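CRISPR system Cmr subunit Cmr1-1 (Pyrococcus furiosus, PDB 4W8Z) serves in antiviral CRISPR defence as an RNA-binding subunit that, with Cmr6, caps the elongated type III-B Cmr ribonucleoprotein complex. Local coordinates at residues V129-P134 and L144-L149; V150-V155 and D189-S194; A48-Y53 and Q59-I64. All coordinates share one frame; numbering follows the deposited sequence.

Interaction 1: V129-P134 and L144-L149; sequences VVLESP and LSLWAL
Leu146 of helix 136-152 points its side chain at Val129 and Leu131 of strand 126-133. This is the packing of a helix on the sheet in the ferredoxin-like fold of the RAMP superfamily, with the sheet order 79-84, 126-133, 8-16, 166-172. Val129 and Leu131 stand two residues apart on the strand, so both turn the same way, toward the helix, and one methyl of Leu146 meets both of them, Val129 more closely than Leu131. The Val129 and Leu146 side chains run past one another in opposite directions, meeting alongside rather than head-on. Leu146 has its CG anti to the backbone N (chi1 175°), which carries the branch off the helix toward the strand. Branched apolar residues suit this buried layer, since it needs bulk without polar atoms. Leu131 also touches Ile139, Ala142 and Thr143 of the same helix and Met42 of helix 38-54, which joins both helices to one sheet face. Val129 and Leu131 share backbone hydrogen bonds with Phe12 and Glu10 of strand 8-16. A single methyl, CD2 of Leu146, does the touching, 3.9 Å from CG1 of Val129 and 4.3 Å from CD1 of Leu131.

Interaction 2: V150-V155 and D189-S194; sequences VSLGSV and DEFKDS
The backbones come closest at Ser151 and Phe191, whose CA atoms lie 8.5 Å apart, and the side chain of Phe191 spans the separation. Its CG is anti to the backbone N (chi1 -162°), and the far end of the ring swings toward the last part of helix 136-152. There the methyl CD2 of Leu152 comes up to the ring edge, near its plane, 3.8 Å from CZ of Phe191. The carbonyl O of Ser151 approaches the same CZ obliquely, at 3.7 Å. An aromatic residue suits this place because its flat apolar bulk fills the buried space between the helices, and the ring of Phe185 stacks on it as well. Both serines are buried, and each hydroxyl bonds back to a carbonyl of its own helix: OG of Ser151 to O of Trp147, and OG of Ser194 to O of Glu190 at 2.8 Å. The latter carbonyl also takes the N-H of Ser194, the two donors coming from opposite faces of its plane. Helix 188-206 thus packs its Phe191 against the second helix of the ferredoxin-like RAMP fold, just before the loop that leads toward strand 166-172.

Interaction 3: A48-Y53 and Q59-I64; sequences ALAGSY and QKLKEI
Leu61 reaches across from helix 58-69 to Ala50 and Gly51 of helix 38-54, joining two successive helices at the first helix of the ferredoxin-like RAMP fold. The apolar contact is made by one branch: CD1 of Leu61 lies 3.7 Å from CB of Ala50. Leu61 holds its CG anti to its backbone N (chi1 -177°), which sends the isobutyl group outward from its helix to the neighbour. Small residues suit the receiving surface. Ala50 offers a single methyl, and Gly51, with no side chain, lets the leucine lie against the main chain itself, where CD1 of Leu61 comes 3.7 Å from N of Gly51. The CA atoms of Gly51 and Leu61 are accordingly only 6.5 Å apart. Tyr220, Arg47 and Phe54 also touch Leu61, while its neighbours Lys60, Lys62 and Glu63 are exposed, as expected of an amphipathic helix.

Hydrogen bonds near the contact include those of helix 38-54, which is kinked here: N of Ser52 bonds to O of Leu49, and N of Tyr53 to O of Ala50, in each case three residues back rather than four. The small polar serine suits its buried place because its hydroxyl is satisfied by O of Ala48 and N of Lys224. OG of Ser52 donates to O of Ala48 at 2.9 Å, lying in the carbonyl plane with a C=O...donor angle of 157°.

Along the chain the contacts come in the order interaction 3, interaction 1, interaction 2, each closing before the next opens. Interactions 1 and 2 share helix 136-152, their centres about 15 Å apart: its middle meets the sheet and its last part meets helix 188-206. They touch directly, Trp147 packing on Ser194 and Leu149 on Val155. Interaction 3 lies about 17 Å from interaction 1, centre to centre, and touches it where Leu49 packs on Leu144 and Ser145. Interactions 2 and 3 do not touch: centres about 20 Å apart, nearest atoms about 6 Å. The contacts run from the ferredoxin-like sheet through helices 38-54 and 136-152 to the further helices 58-69 and 188-206 packed against them.

Interaction 1: V129-P134 and L144-L149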
ATOM      1  N   VAL A 129       5.400   6.255  16.420  1.00 72.17           N
ATOM      2  CA  VAL A 129       3.958   6.408  16.296  1.00 73.49           C
ATOM      3  C   VAL A 129       3.285   6.073  17.619  1.00 78.32           C
ATOM      4  O   VAL A 129       3.453   4.975  18.148  1.00 83.87           O
ATOM      5  CB  VAL A 129       3.379   5.515  15.182  1.00 70.97           C
ATOM      6  CG1 VAL A 129       1.872   5.664  15.124  1.00 66.00           C
ATOM      7  CG2 VAL A 129       4.003   5.865  13.838  1.00 70.07           C
ATOM      8  N   VAL A 130       2.531   7.027  18.156  1.00 77.52           N
ATOM      9  CA  VAL A 130       1.865   6.842  19.439  1.00 82.15           C
ATOM     10  C   VAL A 130       0.365   7.053  19.290  1.00 87.28           C
ATOM     11  O   VAL A 130      -0.073   8.044  18.702  1.00 89.27           O
ATOM     12  CB  VAL A 130       2.415   7.808  20.510  1.00 78.43           C
ATOM     13  CG1 VAL A 130       1.633   7.671  21.807  1.00 78.50           C
ATOM     14  CG2 VAL A 130       3.899   7.558  20.746  1.00 77.66           C
ATOM     15  N   LEU A 131      -0.415   6.115  19.820  1.00 81.59           N
ATOM     16  CA  LEU A 131      -1.870   6.172  19.725  1.00 76.39           C
ATOM     17  C   LEU A 131      -2.495   6.251  21.108  1.00 78.18           C
ATOM     18  O   LEU A 131      -2.153   5.466  21.992  1.00 78.75           O
ATOM     19  CB  LEU A 131      -2.411   4.950  18.980  1.00 77.52           C
ATOM     20  CG  LEU A 131      -1.694   4.553  17.688  1.00 81.52           C
ATOM     21  CD1 LEU A 131      -2.248   3.242  17.136  1.00 81.76           C
ATOM     22  CD2 LEU A 131      -1.807   5.665  16.658  1.00 85.76           C
ATOM     23  N   GLU A 132      -3.410   7.200  21.294  1.00 84.18           N
ATOM     24  CA  GLU A 132      -4.074   7.395  22.582  1.00 82.63           C
ATOM     25  C   GLU A 132      -5.584   7.538  22.425  1.00 88.17           C
ATOM     26  O   GLU A 132      -6.060   8.256  21.544  1.00 87.26           O
ATOM     27  CB  GLU A 132      -3.523   8.633  23.296  1.00 83.81           C
ATOM     28  CG  GLU A 132      -2.047   8.564  23.642  1.00 84.74           C
ATOM     29  CD  GLU A 132      -1.554   9.827  24.320  1.00 87.28           C
ATOM     30  OE1 GLU A 132      -1.455   9.837  25.566  1.00 95.56           O
ATOM     31  OE2 GLU A 132      -1.266  10.811  23.607  1.00 96.58           O
ATOM     32  N   SER A 133      -6.335   6.865  23.293  1.00 85.51           N
ATOM     33  CA  SER A 133      -7.790   6.960  23.278  1.00 86.12           C
ATOM     34  C   SER A 133      -8.382   6.561  24.625  1.00 94.22           C
ATOM     35  O   SER A 133      -7.832   5.707  25.320  1.00103.65           O
ATOM     36  CB  SER A 133      -8.372   6.081  22.167  1.00 87.32           C
ATOM     37  OG  SER A 133      -9.786   6.168  22.128  1.00 84.08           O
ATOM     38  N   PRO A 134      -9.502   7.194  25.007  1.00100.71           N
ATOM     39  CA  PRO A 134     -10.238   6.752  26.196  1.00102.59           C
ATOM     40  C   PRO A 134     -10.983   5.437  25.953  1.00101.48           C
ATOM     41  O   PRO A 134     -11.269   4.707  26.902  1.00104.27           O
ATOM     42  CB  PRO A 134     -11.222   7.899  26.446  1.00 97.58           C
ATOM     43  CG  PRO A 134     -11.404   8.537  25.108  1.00 96.69           C
ATOM     44  CD  PRO A 134     -10.070   8.426  24.431  1.00 95.57           C
ATOM     45  N   LEU A 144      -5.148  -1.912  14.816  1.00 66.52           N
ATOM     46  CA  LEU A 144      -5.382  -2.806  13.687  1.00 62.18           C
ATOM     47  C   LEU A 144      -5.093  -2.092  12.374  1.00 66.16           C
ATOM     48  O   LEU A 144      -4.468  -2.656  11.476  1.00 67.66           O
ATOM     49  CB  LEU A 144      -6.816  -3.332  13.704  1.00 59.45           C
ATOM     50  CG  LEU A 144      -7.058  -4.514  14.644  1.00 65.50           C
ATOM     51  CD1 LEU A 144      -8.534  -4.727  14.867  1.00 71.66           C
ATOM     52  CD2 LEU A 144      -6.419  -5.776  14.088  1.00 68.91           C
ATOM     53  N   SER A 145      -5.544  -0.844  12.274  1.00 75.96           N
ATOM     54  CA  SER A 145      -5.277  -0.018  11.100  1.00 68.62           C
ATOM     55  C   SER A 145      -3.785   0.121  10.842  1.00 74.01           C
ATOM     56  O   SER A 145      -3.315  -0.127   9.729  1.00 80.67           O
ATOM     57  CB  SER A 145      -5.898   1.363  11.269  1.00 71.39           C
ATOM     58  OG  SER A 145      -7.308   1.269  11.320  1.00 76.92           O
ATOM     59  N   LEU A 146      -3.048   0.515  11.877  1.00 72.56           N
ATOM     60  CA  LEU A 146      -1.602   0.679  11.773  1.00 66.62           C
ATOM     61  C   LEU A 146      -0.915  -0.639  11.440  1.00 66.68           C
ATOM     62  O   LEU A 146       0.020  -0.667  10.637  1.00 64.78           O
ATOM     63  CB  LEU A 146      -1.030   1.254  13.067  1.00 66.16           C
ATOM     64  CG  LEU A 146       0.494   1.371  13.136  1.00 63.40           C
ATOM     65  CD1 LEU A 146       1.039   2.181  11.977  1.00 61.80           C
ATOM     66  CD2 LEU A 146       0.887   2.004  14.441  1.00 78.56           C
ATOM     67  N   TRP A 147      -1.374  -1.720  12.066  1.00 61.69           N
ATOM     68  CA  TRP A 147      -0.877  -3.055  11.752  1.00 63.17           C
ATOM     69  C   TRP A 147      -1.038  -3.341  10.263  1.00 69.70           C
ATOM     70  O   TRP A 147      -0.130  -3.876   9.625  1.00 69.40           O
ATOM     71  CB  TRP A 147      -1.608  -4.124  12.569  1.00 66.51           C
ATOM     72  CG  TRP A 147      -1.089  -5.517  12.329  1.00 74.33           C
ATOM     73  CD1 TRP A 147      -0.185  -6.200  13.096  1.00 78.36           C
ATOM     74  CD2 TRP A 147      -1.435  -6.393  11.245  1.00 74.91           C
ATOM     75  NE1 TRP A 147       0.049  -7.447  12.561  1.00 68.26           N
ATOM     76  CE2 TRP A 147      -0.702  -7.588  11.424  1.00 69.35           C
ATOM     77  CE3 TRP A 147      -2.292  -6.283  10.143  1.00 73.38           C
ATOM     78  CZ2 TRP A 147      -0.798  -8.662  10.541  1.00 65.44           C
ATOM     79  CZ3 TRP A 147      -2.385  -7.352   9.265  1.00 68.56           C
ATOM     80  CH2 TRP A 147      -1.642  -8.527   9.471  1.00 71.29           C
ATOM     81  N   ALA A 148      -2.202  -2.986   9.723  1.00 66.87           N
ATOM     82  CA  ALA A 148      -2.510  -3.217   8.314  1.00 69.22           C
ATOM     83  C   ALA A 148      -1.640  -2.348   7.407  1.00 70.99           C
ATOM     84  O   ALA A 148      -1.177  -2.799   6.355  1.00 70.45           O
ATOM     85  CB  ALA A 148      -3.987  -2.959   8.041  1.00 63.49           C
ATOM     86  N   LEU A 149      -1.420  -1.106   7.822  1.00 62.07           N
ATOM     87  CA  LEU A 149      -0.572  -0.183   7.075  1.00 64.49           C
ATOM     88  C   LEU A 149       0.852  -0.722   6.921  1.00 68.82           C
ATOM     89  O   LEU A 149       1.448  -0.621   5.851  1.00 67.73           O
ATOM     90  CB  LEU A 149      -0.544   1.184   7.762  1.00 70.12           C
ATOM     91  CG  LEU A 149       0.507   2.178   7.268  1.00 69.95           C
ATOM     92  CD1 LEU A 149       0.378   2.378   5.769  1.00 82.18           C
ATOM     93  CD2 LEU A 149       0.374   3.504   8.005  1.00 65.20           C
TER

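Interaction 2: V150-V155 and D189-S194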
ATOM      1  N   VAL A 150       1.390  -1.299   7.989  1.00 62.31           N
ATOM      2  CA  VAL A 150       2.743  -1.837   7.953  1.00 67.26           C
ATOM      3  C   VAL A 150       2.795  -3.169   7.204  1.00 64.62           C
ATOM      4  O   VAL A 150       3.743  -3.444   6.470  1.00 62.98           O
ATOM      5  CB  VAL A 150       3.308  -2.016   9.379  1.00 68.38           C
ATOM      6  CG1 VAL A 150       4.703  -2.627   9.338  1.00 59.17           C
ATOM      7  CG2 VAL A 150       3.340  -0.678  10.105  1.00 62.83           C
ATOM      8  N   SER A 151       1.760  -3.984   7.378  1.00 65.11           N
ATOM      9  CA  SER A 151       1.731  -5.326   6.796  1.00 67.95           C
ATOM     10  C   SER A 151       1.425  -5.362   5.294  1.00 76.72           C
ATOM     11  O   SER A 151       1.979  -6.192   4.567  1.00 73.00           O
ATOM     12  CB  SER A 151       0.711  -6.187   7.536  1.00 65.96           C
ATOM     13  OG  SER A 151       1.097  -6.365   8.887  1.00 67.61           O
ATOM     14  N   LEU A 152       0.551  -4.471   4.829  1.00 73.76           N
ATOM     15  CA  LEU A 152       0.119  -4.502   3.430  1.00 73.34           C
ATOM     16  C   LEU A 152       0.280  -3.164   2.705  1.00 76.42           C
ATOM     17  O   LEU A 152       0.208  -3.102   1.475  1.00 80.85           O
ATOM     18  CB  LEU A 152      -1.342  -4.943   3.346  1.00 69.33           C
ATOM     19  CG  LEU A 152      -1.719  -6.259   4.028  1.00 65.74           C
ATOM     20  CD1 LEU A 152      -3.211  -6.297   4.263  1.00 64.90           C
ATOM     21  CD2 LEU A 152      -1.275  -7.452   3.200  1.00 64.57           C
ATOM     22  N   GLY A 153       0.487  -2.093   3.460  1.00 66.76           N
ATOM     23  CA  GLY A 153       0.543  -0.774   2.868  1.00 59.70           C
ATOM     24  C   GLY A 153       1.934  -0.178   2.823  1.00 58.59           C
ATOM     25  O   GLY A 153       2.931  -0.897   2.772  1.00 67.14           O
ATOM     26  N   SER A 154       1.977   1.150   2.852  1.00 57.72           N
ATOM     27  CA  SER A 154       3.198   1.934   2.728  1.00 57.98           C
ATOM     28  C   SER A 154       2.803   3.404   2.731  1.00 64.12           C
ATOM     29  O   SER A 154       1.616   3.724   2.672  1.00 56.04           O
ATOM     30  CB  SER A 154       3.960   1.584   1.452  1.00 58.83           C
ATOM     31  OG  SER A 154       3.089   1.607   0.336  1.00 75.69           O
ATOM     32  N   VAL A 155       3.783   4.302   2.801  1.00 68.13           N
ATOM     33  CA  VAL A 155       3.485   5.735   2.852  1.00 69.55           C
ATOM     34  C   VAL A 155       4.371   6.571   1.925  1.00 66.59           C
ATOM     35  O   VAL A 155       5.498   6.190   1.609  1.00 76.87           O
ATOM     36  CB  VAL A 155       3.630   6.282   4.288  1.00 68.57           C
ATOM     37  CG1 VAL A 155       2.638   5.609   5.225  1.00 63.50           C
ATOM     38  CG2 VAL A 155       5.049   6.087   4.785  1.00 64.23           C
ATOM     39  N   ASP A 189       3.453 -18.426   6.869  1.00 80.54           N
ATOM     40  CA  ASP A 189       2.267 -18.938   7.540  1.00 83.94           C
ATOM     41  C   ASP A 189       1.786 -18.007   8.651  1.00 81.16           C
ATOM     42  O   ASP A 189       0.584 -17.883   8.876  1.00 87.59           O
ATOM     43  CB  ASP A 189       2.530 -20.335   8.097  1.00 92.62           C
ATOM     44  CG  ASP A 189       2.470 -21.407   7.026  1.00103.99           C
ATOM     45  OD1 ASP A 189       1.821 -21.176   5.981  1.00103.34           O
ATOM     46  OD2 ASP A 189       3.067 -22.486   7.233  1.00108.47           O
ATOM     47  N   GLU A 190       2.718 -17.357   9.344  1.00 76.81           N
ATOM     48  CA  GLU A 190       2.347 -16.353  10.337  1.00 74.00           C
ATOM     49  C   GLU A 190       1.614 -15.196   9.665  1.00 76.10           C
ATOM     50  O   GLU A 190       0.667 -14.637  10.224  1.00 70.43           O
ATOM     51  CB  GLU A 190       3.574 -15.833  11.086  1.00 75.21           C
ATOM     52  CG  GLU A 190       3.972 -16.675  12.287  1.00 86.21           C
ATOM     53  CD  GLU A 190       5.145 -16.088  13.052  1.00 90.90           C
ATOM     54  OE1 GLU A 190       5.653 -15.022  12.645  1.00 88.78           O
ATOM     55  OE2 GLU A 190       5.559 -16.696  14.060  1.00 92.38           O
ATOM     56  N   PHE A 191       2.066 -14.846   8.465  1.00 68.35           N
ATOM     57  CA  PHE A 191       1.436 -13.812   7.657  1.00 67.11           C
ATOM     58  C   PHE A 191       0.008 -14.237   7.296  1.00 69.88           C
ATOM     59  O   PHE A 191      -0.943 -13.482   7.506  1.00 69.58           O
ATOM     60  CB  PHE A 191       2.274 -13.552   6.396  1.00 70.51           C
ATOM     61  CG  PHE A 191       1.984 -12.242   5.708  1.00 72.30           C
ATOM     62  CD1 PHE A 191       0.925 -11.440   6.104  1.00 76.04           C
ATOM     63  CD2 PHE A 191       2.777 -11.817   4.654  1.00 69.61           C
ATOM     64  CE1 PHE A 191       0.664 -10.242   5.463  1.00 71.75           C
ATOM     65  CE2 PHE A 191       2.526 -10.621   4.012  1.00 67.87           C
ATOM     66  CZ  PHE A 191       1.469  -9.831   4.415  1.00 67.88           C
ATOM     67  N   LYS A 192      -0.136 -15.447   6.759  1.00 76.98           N
ATOM     68  CA  LYS A 192      -1.447 -15.984   6.398  1.00 75.84           C
ATOM     69  C   LYS A 192      -2.412 -15.958   7.580  1.00 78.59           C
ATOM     70  O   LYS A 192      -3.546 -15.501   7.459  1.00 79.56           O
ATOM     71  CB  LYS A 192      -1.328 -17.419   5.885  1.00 82.93           C
ATOM     72  CG  LYS A 192      -0.685 -17.587   4.521  1.00 90.82           C
ATOM     73  CD  LYS A 192      -1.206 -18.865   3.872  1.00 87.21           C
ATOM     74  CE  LYS A 192      -0.128 -19.614   3.104  1.00 90.63           C
ATOM     75  NZ  LYS A 192      -0.637 -20.938   2.627  1.00 97.49           N
ATOM     76  N   ASP A 193      -1.948 -16.449   8.723  1.00 80.09           N
ATOM     77  CA  ASP A 193      -2.794 -16.581   9.901  1.00 82.00           C
ATOM     78  C   ASP A 193      -3.181 -15.232  10.502  1.00 83.83           C
ATOM     79  O   ASP A 193      -4.287 -15.071  11.021  1.00 82.85           O
ATOM     80  CB  ASP A 193      -2.099 -17.438  10.957  1.00 86.21           C
ATOM     81  CG  ASP A 193      -2.012 -18.901  10.558  1.00 98.37           C
ATOM     82  OD1 ASP A 193      -2.630 -19.291   9.542  1.00 94.94           O
ATOM     83  OD2 ASP A 193      -1.331 -19.665  11.276  1.00110.04           O
ATOM     84  N   SER A 194      -2.271 -14.267  10.431  1.00 79.67           N
ATOM     85  CA  SER A 194      -2.530 -12.942  10.977  1.00 71.00           C
ATOM     86  C   SER A 194      -3.634 -12.230  10.212  1.00 69.09           C
ATOM     87  O   SER A 194      -4.488 -11.578  10.812  1.00 71.67           O
ATOM     88  CB  SER A 194      -1.262 -12.095  10.960  1.00 70.73           C
ATOM     89  OG  SER A 194      -0.311 -12.585  11.888  1.00 80.48           O
TER

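Interaction 3: A48-Y53 and Q59-I64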
ATOM      1  N   ALA A  48     -10.664  -0.075   4.645  1.00 70.85           N
ATOM      2  CA  ALA A  48     -10.490  -1.346   3.955  1.00 69.44           C
ATOM      3  C   ALA A  48     -10.823  -2.514   4.877  1.00 73.85           C
ATOM      4  O   ALA A  48     -11.357  -3.532   4.435  1.00 79.57           O
ATOM      5  CB  ALA A  48      -9.072  -1.474   3.425  1.00 71.54           C
ATOM      6  N   LEU A  49     -10.504  -2.366   6.159  1.00 77.98           N
ATOM      7  CA  LEU A  49     -10.831  -3.392   7.145  1.00 82.61           C
ATOM      8  C   LEU A  49     -12.324  -3.396   7.446  1.00 75.16           C
ATOM      9  O   LEU A  49     -13.007  -4.398   7.239  1.00 79.96           O
ATOM     10  CB  LEU A  49     -10.043  -3.184   8.442  1.00 75.95           C
ATOM     11  CG  LEU A  49      -8.521  -3.325   8.386  1.00 71.02           C
ATOM     12  CD1 LEU A  49      -7.936  -3.328   9.792  1.00 65.37           C
ATOM     13  CD2 LEU A  49      -8.111  -4.576   7.626  1.00 66.16           C
ATOM     14  N   ALA A  50     -12.821  -2.266   7.937  1.00 74.97           N
ATOM     15  CA  ALA A  50     -14.221  -2.144   8.327  1.00 81.50           C
ATOM     16  C   ALA A  50     -15.154  -2.351   7.137  1.00 83.97           C
ATOM     17  O   ALA A  50     -16.192  -3.002   7.263  1.00 88.75           O
ATOM     18  CB  ALA A  50     -14.474  -0.788   8.972  1.00 78.65           C
ATOM     19  N   GLY A  51     -14.774  -1.810   5.983  1.00 76.17           N
ATOM     20  CA  GLY A  51     -15.568  -1.942   4.774  1.00 74.18           C
ATOM     21  C   GLY A  51     -15.815  -3.385   4.372  1.00 78.37           C
ATOM     22  O   GLY A  51     -16.760  -3.677   3.639  1.00 85.91           O
ATOM     23  N   SER A  52     -14.969  -4.289   4.857  1.00 75.13           N
ATOM     24  CA  SER A  52     -15.115  -5.712   4.577  1.00 83.15           C
ATOM     25  C   SER A  52     -16.414  -6.264   5.147  1.00 88.16           C
ATOM     26  O   SER A  52     -16.901  -7.302   4.705  1.00 96.67           O
ATOM     27  CB  SER A  52     -13.933  -6.501   5.149  1.00 81.62           C
ATOM     28  OG  SER A  52     -12.708  -6.105   4.557  1.00 77.99           O
ATOM     29  N   TYR A  53     -16.972  -5.568   6.130  1.00 94.93           N
ATOM     30  CA  TYR A  53     -18.170  -6.044   6.811  1.00 97.08           C
ATOM     31  C   TYR A  53     -19.419  -5.241   6.471  1.00 98.32           C
ATOM     32  O   TYR A  53     -20.526  -5.770   6.505  1.00107.97           O
ATOM     33  CB  TYR A  53     -17.941  -6.033   8.322  1.00 94.82           C
ATOM     34  CG  TYR A  53     -16.916  -7.043   8.752  1.00 96.28           C
ATOM     35  CD1 TYR A  53     -17.277  -8.362   8.971  1.00 97.85           C
ATOM     36  CD2 TYR A  53     -15.586  -6.686   8.919  1.00 99.56           C
ATOM     37  CE1 TYR A  53     -16.350  -9.297   9.353  1.00105.58           C
ATOM     38  CE2 TYR A  53     -14.644  -7.618   9.306  1.00 97.77           C
ATOM     39  CZ  TYR A  53     -15.038  -8.925   9.520  1.00109.56           C
ATOM     40  OH  TYR A  53     -14.131  -9.881   9.903  1.00120.02           O
ATOM     41  N   GLN A  59     -22.750   4.553   4.023  1.00120.65           N
ATOM     42  CA  GLN A  59     -23.082   5.577   5.006  1.00122.38           C
ATOM     43  C   GLN A  59     -22.580   5.166   6.386  1.00122.40           C
ATOM     44  O   GLN A  59     -21.896   5.935   7.064  1.00120.66           O
ATOM     45  CB  GLN A  59     -24.594   5.817   5.029  1.00129.18           C
ATOM     46  CG  GLN A  59     -25.018   7.190   5.521  1.00133.68           C
ATOM     47  CD  GLN A  59     -26.314   7.648   4.878  1.00139.76           C
ATOM     48  OE1 GLN A  59     -26.395   7.789   3.656  1.00137.50           O
ATOM     49  NE2 GLN A  59     -27.339   7.872   5.695  1.00139.28           N
ATOM     50  N   LYS A  60     -22.911   3.940   6.780  1.00122.72           N
ATOM     51  CA  LYS A  60     -22.528   3.404   8.083  1.00120.02           C
ATOM     52  C   LYS A  60     -21.011   3.370   8.247  1.00114.28           C
ATOM     53  O   LYS A  60     -20.494   3.570   9.345  1.00115.67           O
ATOM     54  CB  LYS A  60     -23.112   2.002   8.274  1.00121.18           C
ATOM     55  CG  LYS A  60     -22.948   1.432   9.671  1.00124.00           C
ATOM     56  CD  LYS A  60     -23.645   0.088   9.796  1.00130.42           C
ATOM     57  CE  LYS A  60     -23.503  -0.478  11.203  1.00136.35           C
ATOM     58  NZ  LYS A  60     -24.194  -1.790  11.352  1.00135.96           N
ATOM     59  N   LEU A  61     -20.304   3.118   7.151  1.00110.73           N
ATOM     60  CA  LEU A  61     -18.847   3.114   7.173  1.00105.17           C
ATOM     61  C   LEU A  61     -18.308   4.497   7.525  1.00110.37           C
ATOM     62  O   LEU A  61     -17.415   4.630   8.363  1.00114.97           O
ATOM     63  CB  LEU A  61     -18.286   2.660   5.823  1.00 99.63           C
ATOM     64  CG  LEU A  61     -16.760   2.540   5.760  1.00 94.42           C
ATOM     65  CD1 LEU A  61     -16.282   1.445   6.703  1.00 93.41           C
ATOM     66  CD2 LEU A  61     -16.275   2.289   4.339  1.00 86.23           C
ATOM     67  N   LYS A  62     -18.862   5.523   6.887  1.00111.40           N
ATOM     68  CA  LYS A  62     -18.402   6.891   7.092  1.00108.50           C
ATOM     69  C   LYS A  62     -18.744   7.404   8.486  1.00115.14           C
ATOM     70  O   LYS A  62     -18.063   8.281   9.014  1.00117.36           O
ATOM     71  CB  LYS A  62     -19.000   7.821   6.037  1.00106.76           C
ATOM     72  CG  LYS A  62     -18.196   9.088   5.822  1.00104.66           C
ATOM     73  CD  LYS A  62     -16.788   8.741   5.383  1.00104.34           C
ATOM     74  CE  LYS A  62     -16.017   9.966   4.938  1.00100.69           C
ATOM     75  NZ  LYS A  62     -14.797   9.574   4.181  1.00106.78           N
ATOM     76  N   GLU A  63     -19.802   6.858   9.077  1.00119.78           N
ATOM     77  CA  GLU A  63     -20.188   7.229  10.432  1.00126.23           C
ATOM     78  C   GLU A  63     -19.126   6.791  11.434  1.00124.26           C
ATOM     79  O   GLU A  63     -18.670   7.584  12.258  1.00129.25           O
ATOM     80  CB  GLU A  63     -21.543   6.618  10.795  1.00137.53           C
ATOM     81  CG  GLU A  63     -22.713   7.192  10.012  1.00147.60           C
ATOM     82  CD  GLU A  63     -24.022   6.488  10.314  1.00150.26           C
ATOM     83  OE1 GLU A  63     -25.023   6.770   9.621  1.00150.55           O
ATOM     84  OE2 GLU A  63     -24.050   5.652  11.244  1.00148.29           O
ATOM     85  N   ILE A  64     -18.730   5.525  11.348  1.00112.68           N
ATOM     86  CA  ILE A  64     -17.734   4.972  12.254  1.00102.83           C
ATOM     87  C   ILE A  64     -16.354   5.571  11.993  1.00101.65           C
ATOM     88  O   ILE A  64     -15.604   5.841  12.931  1.00 95.62           O
ATOM     89  CB  ILE A  64     -17.662   3.439  12.137  1.00 99.71           C
ATOM     90  CG1 ILE A  64     -19.074   2.853  12.127  1.00108.96           C
ATOM     91  CG2 ILE A  64     -16.823   2.851  13.268  1.00 95.30           C
ATOM     92  CD1 ILE A  64     -19.182   1.485  12.762  1.00117.46           C
TER